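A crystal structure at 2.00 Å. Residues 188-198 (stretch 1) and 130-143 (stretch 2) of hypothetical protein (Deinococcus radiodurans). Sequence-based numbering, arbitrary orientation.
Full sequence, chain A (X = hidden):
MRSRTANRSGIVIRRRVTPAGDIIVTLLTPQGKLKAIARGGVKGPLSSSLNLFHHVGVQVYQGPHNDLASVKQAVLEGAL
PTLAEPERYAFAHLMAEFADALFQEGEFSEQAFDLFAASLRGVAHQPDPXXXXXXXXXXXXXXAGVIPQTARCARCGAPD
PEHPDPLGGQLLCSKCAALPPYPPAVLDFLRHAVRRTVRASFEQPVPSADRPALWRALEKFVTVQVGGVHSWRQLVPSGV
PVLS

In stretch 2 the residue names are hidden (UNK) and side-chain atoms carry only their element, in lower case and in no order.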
# COMPACT_ATOMS: atom_id res chain seq x y z
N ASP A 188 -0.18 -13.33 -27.64
CA ASP A 188 1.10 -13.95 -27.87
C ASP A 188 2.03 -13.76 -26.68
O ASP A 188 2.76 -14.67 -26.26
CB ASP A 188 1.69 -13.40 -29.17
CG ASP A 188 3.15 -13.69 -29.30
OD1 ASP A 188 3.89 -12.73 -29.04
OD2 ASP A 188 3.62 -14.81 -29.56
N PHE A 189 2.02 -12.56 -26.13
CA PHE A 189 2.77 -12.29 -24.91
C PHE A 189 2.33 -13.18 -23.76
O PHE A 189 3.14 -13.87 -23.15
CB PHE A 189 2.66 -10.83 -24.50
CG PHE A 189 3.46 -10.51 -23.27
CD1 PHE A 189 4.81 -10.24 -23.36
CD2 PHE A 189 2.85 -10.55 -22.02
CE1 PHE A 189 5.52 -9.95 -22.21
CE2 PHE A 189 3.58 -10.29 -20.87
CZ PHE A 189 4.90 -9.95 -20.98
N LEU A 190 1.03 -13.18 -23.49
CA LEU A 190 0.50 -13.96 -22.39
C LEU A 190 0.84 -15.44 -22.49
O LEU A 190 1.18 -16.05 -21.48
CB LEU A 190 -1.01 -13.74 -22.28
CG LEU A 190 -1.47 -12.36 -21.84
CD1 LEU A 190 -2.96 -12.30 -21.83
CD2 LEU A 190 -0.92 -11.89 -20.52
N ARG A 191 0.82 -16.01 -23.70
CA ARG A 191 1.05 -17.42 -23.91
C ARG A 191 2.50 -17.86 -23.80
O ARG A 191 2.80 -19.01 -23.49
CB ARG A 191 0.48 -17.86 -25.26
CG ARG A 191 -1.04 -17.86 -25.34
CD ARG A 191 -1.53 -18.15 -26.75
NE ARG A 191 -2.96 -18.38 -26.83
CZ ARG A 191 -3.69 -18.25 -27.93
NH1 ARG A 191 -3.16 -17.87 -29.07
NH2 ARG A 191 -4.98 -18.52 -27.88
N HIS A 192 3.41 -16.92 -24.00
CA HIS A 192 4.81 -17.26 -24.15
C HIS A 192 5.76 -16.51 -23.23
O HIS A 192 6.91 -16.89 -23.13
CB HIS A 192 5.18 -17.02 -25.61
CG HIS A 192 4.37 -17.86 -26.55
ND1 HIS A 192 4.40 -19.24 -26.51
CD2 HIS A 192 3.48 -17.54 -27.52
CE1 HIS A 192 3.58 -19.72 -27.42
NE2 HIS A 192 3.01 -18.71 -28.05
N ALA A 193 5.28 -15.51 -22.50
CA ALA A 193 6.15 -14.62 -21.74
C ALA A 193 6.93 -15.36 -20.67
O ALA A 193 8.10 -15.07 -20.43
CB ALA A 193 5.34 -13.48 -21.14
N VAL A 194 6.32 -16.37 -20.05
CA VAL A 194 7.02 -17.15 -19.04
C VAL A 194 8.19 -17.99 -19.57
O VAL A 194 9.23 -18.07 -18.91
CB VAL A 194 6.01 -17.99 -18.24
CG1 VAL A 194 6.70 -18.98 -17.32
CG2 VAL A 194 5.09 -17.06 -17.48
N ARG A 195 8.06 -18.57 -20.76
CA ARG A 195 9.04 -19.49 -21.34
C ARG A 195 10.09 -18.78 -22.20
O ARG A 195 11.27 -19.12 -22.19
CB ARG A 195 8.31 -20.60 -22.10
CG ARG A 195 9.06 -21.28 -23.25
CD ARG A 195 8.16 -21.80 -24.39
NE ARG A 195 8.74 -21.53 -25.70
CZ ARG A 195 8.39 -20.57 -26.55
NH1 ARG A 195 7.38 -19.74 -26.34
NH2 ARG A 195 9.05 -20.47 -27.70
N ARG A 196 9.65 -17.78 -22.95
CA ARG A 196 10.54 -17.03 -23.82
C ARG A 196 11.67 -16.37 -23.05
O ARG A 196 11.47 -15.88 -21.93
CB ARG A 196 9.76 -15.89 -24.46
CG ARG A 196 9.91 -15.76 -25.94
CD ARG A 196 8.82 -14.86 -26.49
NE ARG A 196 8.03 -15.59 -27.46
CZ ARG A 196 6.92 -15.13 -28.00
NH1 ARG A 196 6.45 -13.95 -27.63
NH2 ARG A 196 6.30 -15.87 -28.90
N THR A 197 12.85 -16.35 -23.65
CA THR A 197 13.95 -15.61 -23.05
C THR A 197 13.59 -14.13 -22.93
O THR A 197 12.83 -13.60 -23.75
CB THR A 197 15.26 -15.77 -23.85
OG1 THR A 197 15.08 -15.17 -25.13
CG2 THR A 197 15.58 -17.22 -24.11
N VAL A 198 14.12 -13.46 -21.92
CA VAL A 198 13.86 -12.03 -21.80
C VAL A 198 14.47 -11.23 -22.95
O VAL A 198 13.90 -10.26 -23.45
CB VAL A 198 14.21 -11.49 -20.39
CG1 VAL A 198 13.52 -12.29 -19.30
CG2 VAL A 198 15.69 -11.45 -20.12
N UNK A 130 9.24 0.52 -18.87
CA UNK A 130 7.95 -0.13 -18.62
C UNK A 130 7.97 -1.54 -19.22
O UNK A 130 7.51 -2.49 -18.58
c UNK A 130 6.75 0.65 -19.17
o UNK A 130 4.41 1.19 -20.50
o UNK A 130 3.07 0.29 -19.02
c UNK A 130 4.22 0.50 -19.48
c UNK A 130 5.45 -0.05 -18.81
N UNK A 131 8.52 -1.66 -20.43
CA UNK A 131 8.52 -2.93 -21.13
C UNK A 131 9.45 -3.92 -20.42
O UNK A 131 9.15 -5.12 -20.33
c UNK A 131 8.70 -4.12 -23.33
c UNK A 131 8.87 -2.82 -22.62
c UNK A 131 5.60 -6.83 -24.04
c UNK A 131 6.87 -7.04 -24.47
c UNK A 131 7.50 -4.89 -23.46
c UNK A 131 5.25 -5.68 -23.30
c UNK A 131 6.17 -4.70 -23.04
n UNK A 131 9.15 -6.00 -24.45
c UNK A 131 9.67 -4.83 -23.95
c UNK A 131 7.81 -6.06 -24.17
N UNK A 132 10.59 -3.44 -19.94
CA UNK A 132 11.47 -4.29 -19.14
C UNK A 132 10.68 -4.85 -17.95
O UNK A 132 10.71 -6.05 -17.68
c UNK A 132 12.73 -3.55 -18.67
c UNK A 132 13.64 -4.41 -17.82
c UNK A 132 13.55 -3.04 -19.86
N UNK A 133 9.95 -3.99 -17.26
CA UNK A 133 9.23 -4.42 -16.06
C UNK A 133 8.11 -5.40 -16.37
O UNK A 133 7.95 -6.37 -15.63
c UNK A 133 8.72 -3.22 -15.27
N UNK A 134 7.34 -5.18 -17.44
CA UNK A 134 6.35 -6.13 -17.89
C UNK A 134 6.96 -7.50 -18.14
O UNK A 134 6.50 -8.53 -17.62
c UNK A 134 5.57 -5.68 -19.13
c UNK A 134 4.31 -4.89 -18.79
c UNK A 134 3.77 -4.28 -20.06
c UNK A 134 3.24 -5.68 -18.02
N UNK A 135 8.03 -7.51 -18.91
CA UNK A 135 8.68 -8.75 -19.31
C UNK A 135 9.23 -9.51 -18.12
O UNK A 135 9.02 -10.71 -18.00
c UNK A 135 10.63 -9.71 -20.56
c UNK A 135 9.77 -8.49 -20.36
c UNK A 135 9.11 -8.07 -21.65
N UNK A 136 9.89 -8.79 -17.22
CA UNK A 136 10.60 -9.37 -16.10
C UNK A 136 9.62 -9.84 -15.04
O UNK A 136 9.77 -10.91 -14.46
s UNK A 136 13.70 -9.40 -16.95
c UNK A 136 11.59 -8.34 -15.53
c UNK A 136 14.72 -9.46 -15.66
c UNK A 136 12.70 -8.00 -16.52
N UNK A 137 8.57 -9.05 -14.81
CA UNK A 137 7.55 -9.47 -13.86
C UNK A 137 6.84 -10.77 -14.29
O UNK A 137 6.70 -11.71 -13.49
c UNK A 137 6.71 -8.23 -13.48
o UNK A 137 5.75 -8.01 -14.50
N UNK A 138 6.51 -10.91 -15.57
CA UNK A 138 5.92 -12.15 -16.07
C UNK A 138 6.91 -13.32 -16.03
O UNK A 138 6.57 -14.44 -15.61
c UNK A 138 3.92 -11.49 -17.55
o UNK A 138 0.00 -10.07 -17.74
c UNK A 138 2.84 -12.38 -17.72
c UNK A 138 2.32 -9.70 -17.46
c UNK A 138 1.53 -11.94 -17.81
c UNK A 138 1.28 -10.59 -17.67
c UNK A 138 5.33 -11.98 -17.48
c UNK A 138 3.63 -10.14 -17.42
N UNK A 139 8.16 -13.04 -16.37
CA UNK A 139 9.20 -14.05 -16.27
C UNK A 139 9.38 -14.59 -14.87
O UNK A 139 9.57 -15.79 -14.69
c UNK A 139 10.54 -13.56 -16.82
c UNK A 139 11.34 -15.36 -18.45
c UNK A 139 12.33 -16.51 -18.60
c UNK A 139 11.51 -14.69 -17.09
n UNK A 139 11.93 -17.49 -19.63
N UNK A 140 9.32 -13.71 -13.87
CA UNK A 140 9.47 -14.15 -12.49
C UNK A 140 8.33 -15.08 -12.06
O UNK A 140 8.52 -15.87 -11.16
c UNK A 140 9.56 -12.97 -11.52
c UNK A 140 11.95 -12.88 -10.81
c UNK A 140 10.70 -10.71 -11.05
c UNK A 140 10.84 -12.15 -11.54
N UNK A 141 7.15 -14.99 -12.66
CA UNK A 141 6.09 -15.95 -12.38
C UNK A 141 6.52 -17.41 -12.53
O UNK A 141 6.07 -18.28 -11.78
c UNK A 141 3.08 -14.23 -14.27
c UNK A 141 4.21 -14.32 -13.25
c UNK A 141 4.86 -15.71 -13.25
c UNK A 141 3.68 -14.05 -11.87
N UNK A 142 7.38 -17.68 -13.51
CA UNK A 142 7.91 -19.01 -13.72
C UNK A 142 8.83 -19.54 -12.64
O UNK A 142 9.09 -20.74 -12.61
N UNK A 143 9.34 -18.68 -11.77
CA UNK A 143 10.26 -19.14 -10.74
C UNK A 143 9.63 -19.22 -9.36
O UNK A 143 10.24 -19.65 -8.39
c UNK A 143 12.90 -19.39 -12.35
c UNK A 143 13.30 -16.97 -11.82
c UNK A 143 12.26 -18.07 -11.97
c UNK A 143 11.46 -18.21 -10.68
O HOH W 1 10.00 -17.91 -16.21

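Position 130 carries three carbons in a row, the third bearing two oxygens, and lies out of reach of stretch 1. A carboxylate two methylenes from CA makes it E130; both oxygens are hydrogen-bonded elsewhere in the structure, a fit use for a charged group at a partly exposed site. Position 131 has one carbon leading to fused five- and six-membered rings of eight carbons and one nitrogen, which lie against F189: the indole of W131. Its six-membered ring meets the F189 ring obliquely, planes at 54°, with W131 CH2 3.6 Å from F189 CD1; a broad ring can reach F189 although CA-to-CB points sideways.

Position 132 shows one carbon carrying two more, and position 133 a single carbon; neither touches stretch 1. They are V132 and A133, apolar residues suited to buried positions. Position 134 has four carbons forked at the second, and its backbone approaches F189 more closely than its side chain does: L134, apolar and buried. L134 O lies 4.0 Å from F189 CZ, at the ring edge.

Position 135 again has three carbons branched at the first, touching F189 and V198, so V135. The two methyls part company: V135 CG2 lies 4.1 Å from F189 CE1, and V135 CG1 lies 4.0 Å from V198 CB. A β-branched residue thus serves two apolar neighbours from one short side chain. Position 136 is an unbranched chain of two carbons, a sulfur and a carbon, touching V198: M136. CA-to-CB points away, yet the flexible chain, m at all three angles, brings M136 SD to 3.7 Å from V198 CG1.

Position 137 holds one carbon and one oxygen, out of reach of stretch 1: S137, small enough for a buried site. Position 138 has one carbon, then a six-carbon ring bearing an oxygen, against F189, L190 and A193: Y138. The edge of F189 points at its face, centroids 4.8 Å apart and planes at 79°. Y138 CE2 lies 3.7 Å from L190 CD2, and Y138 CB 4.0 Å from A193 CB. The hydroxyl is hydrogen-bonded elsewhere in the structure.

Position 139 is four carbons in a row ending in nitrogen, running past V198 to the carbonyls of V194 and R196: K139. K139 CG lies 3.8 Å from V198 CG1, and K139 NZ donates hydrogen bonds to V194 O at 2.9 Å and R196 O at 2.8 Å. A long side chain ending in a charged donor suits a place beside several carbonyls.

Positions 140 and 141 each have four carbons forked at the second. The CA-to-CB bond of 140 points away from stretch 1 and it makes no contact, whereas 141 touches V194. They are L140 and L141, apolar and buried; L141 CB lies 4.4 Å from V194 CG2. Position 142 has no side-chain atoms and meets V194 through its CA, so G142. An ideal CB here would lie 3.0 Å from V194 CG1, a clash, so glycine leaves room for that methyl. Position 143, four carbons forked at the second and beyond contact, is L143.

The contact works in two parts. F189 fits as a knob among W131, L134, V135 and Y138, packing on the two aromatic rings and V135, with L134 O at its edge. Beyond the regular helix, K139 ties down the turn through V194 and R196, and a water donates to K139 O (2.6 Å from the water O) and V194 O (2.8 Å), joining the two backbones.

Stretch 2, residues 130-143: EWVALVMSYKLLGL
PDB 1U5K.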